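Long-range contact in dihydroorotase (Agrobacterium tumefaciens, PDB 2OGJ), which is an esterase of the metal-dependent amidohydrolase superfamily, with a two-zinc site, that deacetylates acetyl-(R)-mandelate in vitro: residues E218-L223 against N249-C254. Sequence-based numbering, arbitrary orientation.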
loop_
_atom_site.group_PDB
_atom_site.type_symbol
_atom_site.label_atom_id
_atom_site.label_comp_id
_atom_site.label_asym_id
_atom_site.label_seq_id
_atom_site.Cartn_x
_atom_site.Cartn_y
_atom_site.Cartn_z
ATOM N N GLU A 218 -25.158 2.186 0.200
ATOM C CA GLU A 218 -24.505 1.884 1.463
ATOM C C GLU A 218 -24.512 3.074 2.403
ATOM O O GLU A 218 -24.736 2.918 3.599
ATOM C CB GLU A 218 -23.067 1.413 1.206
ATOM C CG GLU A 218 -22.966 -0.016 0.709
ATOM C CD GLU A 218 -21.534 -0.435 0.414
ATOM O OE1 GLU A 218 -21.168 -1.592 0.737
ATOM O OE2 GLU A 218 -20.773 0.385 -0.150
ATOM N N VAL A 219 -24.265 4.258 1.855
ATOM C CA VAL A 219 -24.234 5.478 2.649
ATOM C C VAL A 219 -25.592 5.777 3.278
ATOM O O VAL A 219 -25.672 6.071 4.468
ATOM C CB VAL A 219 -23.799 6.681 1.804
ATOM C CG1 VAL A 219 -23.751 7.930 2.677
ATOM C CG2 VAL A 219 -22.451 6.406 1.176
ATOM N N LEU A 220 -26.655 5.729 2.481
ATOM C CA LEU A 220 -28.007 5.955 2.994
ATOM C C LEU A 220 -28.338 4.994 4.161
ATOM O O LEU A 220 -29.087 5.336 5.085
ATOM C CB LEU A 220 -29.017 5.764 1.858
ATOM C CG LEU A 220 -29.522 6.980 1.063
ATOM C CD1 LEU A 220 -28.427 8.023 0.885
ATOM C CD2 LEU A 220 -30.049 6.500 -0.286
ATOM N N GLU A 221 -27.776 3.786 4.101
ATOM C CA GLU A 221 -27.989 2.772 5.140
ATOM C C GLU A 221 -27.377 3.217 6.471
ATOM O O GLU A 221 -28.036 3.173 7.504
ATOM C CB GLU A 221 -27.356 1.431 4.734
ATOM C CG GLU A 221 -27.849 0.808 3.417
ATOM C CD GLU A 221 -29.217 0.132 3.524
ATOM O OE1 GLU A 221 -29.605 -0.242 4.655
ATOM O OE2 GLU A 221 -29.893 -0.042 2.476
ATOM N N ILE A 222 -26.114 3.641 6.442
ATOM C CA ILE A 222 -25.420 4.082 7.650
ATOM C C ILE A 222 -25.865 5.450 8.195
ATOM O O ILE A 222 -25.732 5.719 9.386
ATOM C CB ILE A 222 -23.868 4.047 7.431
ATOM C CG1 ILE A 222 -23.164 4.965 8.419
ATOM C CG2 ILE A 222 -23.527 4.407 6.026
ATOM C CD1 ILE A 222 -23.030 4.360 9.794
ATOM N N LEU A 223 -26.411 6.308 7.345
ATOM C CA LEU A 223 -26.864 7.622 7.790
ATOM C C LEU A 223 -28.107 7.551 8.672
ATOM O O LEU A 223 -28.730 6.503 8.800
ATOM C CB LEU A 223 -27.151 8.513 6.583
ATOM C CG LEU A 223 -26.040 9.439 6.086
ATOM C CD1 LEU A 223 -24.718 8.709 5.945
ATOM C CD2 LEU A 223 -26.478 10.022 4.768
ATOM N N ASN A 249 -36.040 3.878 -4.208
ATOM C CA ASN A 249 -36.946 3.522 -3.139
ATOM C C ASN A 249 -36.299 3.753 -1.789
ATOM O O ASN A 249 -36.968 4.145 -0.823
ATOM C CB ASN A 249 -37.450 2.096 -3.334
ATOM C CG ASN A 249 -38.206 1.953 -4.642
ATOM O OD1 ASN A 249 -38.984 2.834 -5.019
ATOM N ND2 ASN A 249 -37.983 0.848 -5.340
ATOM N N LEU A 250 -34.998 3.522 -1.700
ATOM C CA LEU A 250 -34.311 3.720 -0.437
ATOM C C LEU A 250 -34.151 5.217 -0.137
ATOM O O LEU A 250 -34.357 5.648 0.988
ATOM C CB LEU A 250 -32.945 3.016 -0.456
ATOM C CG LEU A 250 -32.145 3.103 0.847
ATOM C CD1 LEU A 250 -32.978 2.591 1.992
ATOM C CD2 LEU A 250 -30.863 2.311 0.731
ATOM N N ALA A 251 -33.802 6.006 -1.148
ATOM C CA ALA A 251 -33.628 7.448 -0.969
ATOM C C ALA A 251 -34.932 8.082 -0.491
ATOM O O ALA A 251 -34.943 8.926 0.411
ATOM C CB ALA A 251 -33.194 8.081 -2.278
ATOM N N GLU A 252 -36.031 7.665 -1.111
ATOM C CA GLU A 252 -37.357 8.161 -0.766
ATOM C C GLU A 252 -37.754 7.744 0.659
ATOM O O GLU A 252 -38.419 8.486 1.372
ATOM C CB GLU A 252 -38.363 7.630 -1.786
ATOM C CG GLU A 252 -39.827 7.954 -1.519
ATOM C CD GLU A 252 -40.731 7.327 -2.574
ATOM O OE1 GLU A 252 -40.713 6.083 -2.706
ATOM O OE2 GLU A 252 -41.449 8.071 -3.285
ATOM N N ARG A 253 -37.335 6.556 1.068
ATOM C CA ARG A 253 -37.651 6.057 2.393
ATOM C C ARG A 253 -36.810 6.798 3.425
ATOM O O ARG A 253 -37.343 7.342 4.395
ATOM C CB ARG A 253 -37.352 4.567 2.444
ATOM C CG ARG A 253 -37.679 3.881 3.747
ATOM C CD ARG A 253 -36.930 2.588 3.790
ATOM N NE ARG A 253 -36.935 1.934 2.486
ATOM C CZ ARG A 253 -36.140 0.926 2.138
ATOM N NH1 ARG A 253 -35.248 0.429 3.002
ATOM N NH2 ARG A 253 -36.243 0.432 0.913
ATOM N N CYS A 254 -35.497 6.817 3.204
ATOM C CA CYS A 254 -34.578 7.493 4.102
ATOM C C CYS A 254 -34.970 8.955 4.257
ATOM O O CYS A 254 -34.570 9.605 5.225
ATOM C CB CYS A 254 -33.156 7.381 3.568
ATOM S SG CYS A 254 -32.532 5.678 3.485
#
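Glu218 O is gripped by two backbone N-H groups of its own helix: Ile222 N at 3.2 Å, and Glu221 N in a weak bond. In the other helix, Leu250 O accepts a bond from Cys254 N, 2.8 Å long. No hydrogen bond joins residues 218-223 to 249-254, and the contact is mainly apolar.

Leu220 is its centre. Leu220 CB meets Cys254 SG at 3.9 Å and Leu250 CD2 at 4.1 Å. Leu220 CD2 lies against the backbone of Ala251, 3.8 Å from Ala251 CA, and also touches the methyl of that residue. Cys254 SG lies anti to its own carbonyl carbon (chi1 -63°) and comes within 3.8 Å of Leu220 O.

Glu221 closes the exposed margin. Its chain bends at chi2 (-77°), and the side chain crosses that of Leu250 at about a right angle. OE2 lies beside the Leu250 CD2 methyl. The other methyl, Leu250 CD1, sits over one face of the Arg253 guanidinium, toward its rim. Glu221 OE2 and Arg253 NH1 remain 5.4 Å apart, so any attraction between these opposite charges is probably long-range.

The helix segments run nearly parallel, crossing at 26°, their axes coming within 10.2 Å at the closest point. They belong to successive helices of the TIM barrel, 216-222 and 245-253, which follow the parallel strands 206-209 and 228-230. Ile222 packs on helix 189-201. Val219 lies on Val207 of strand 206-209, while Leu220 and Leu223 rest on Val229 of strand 228-230.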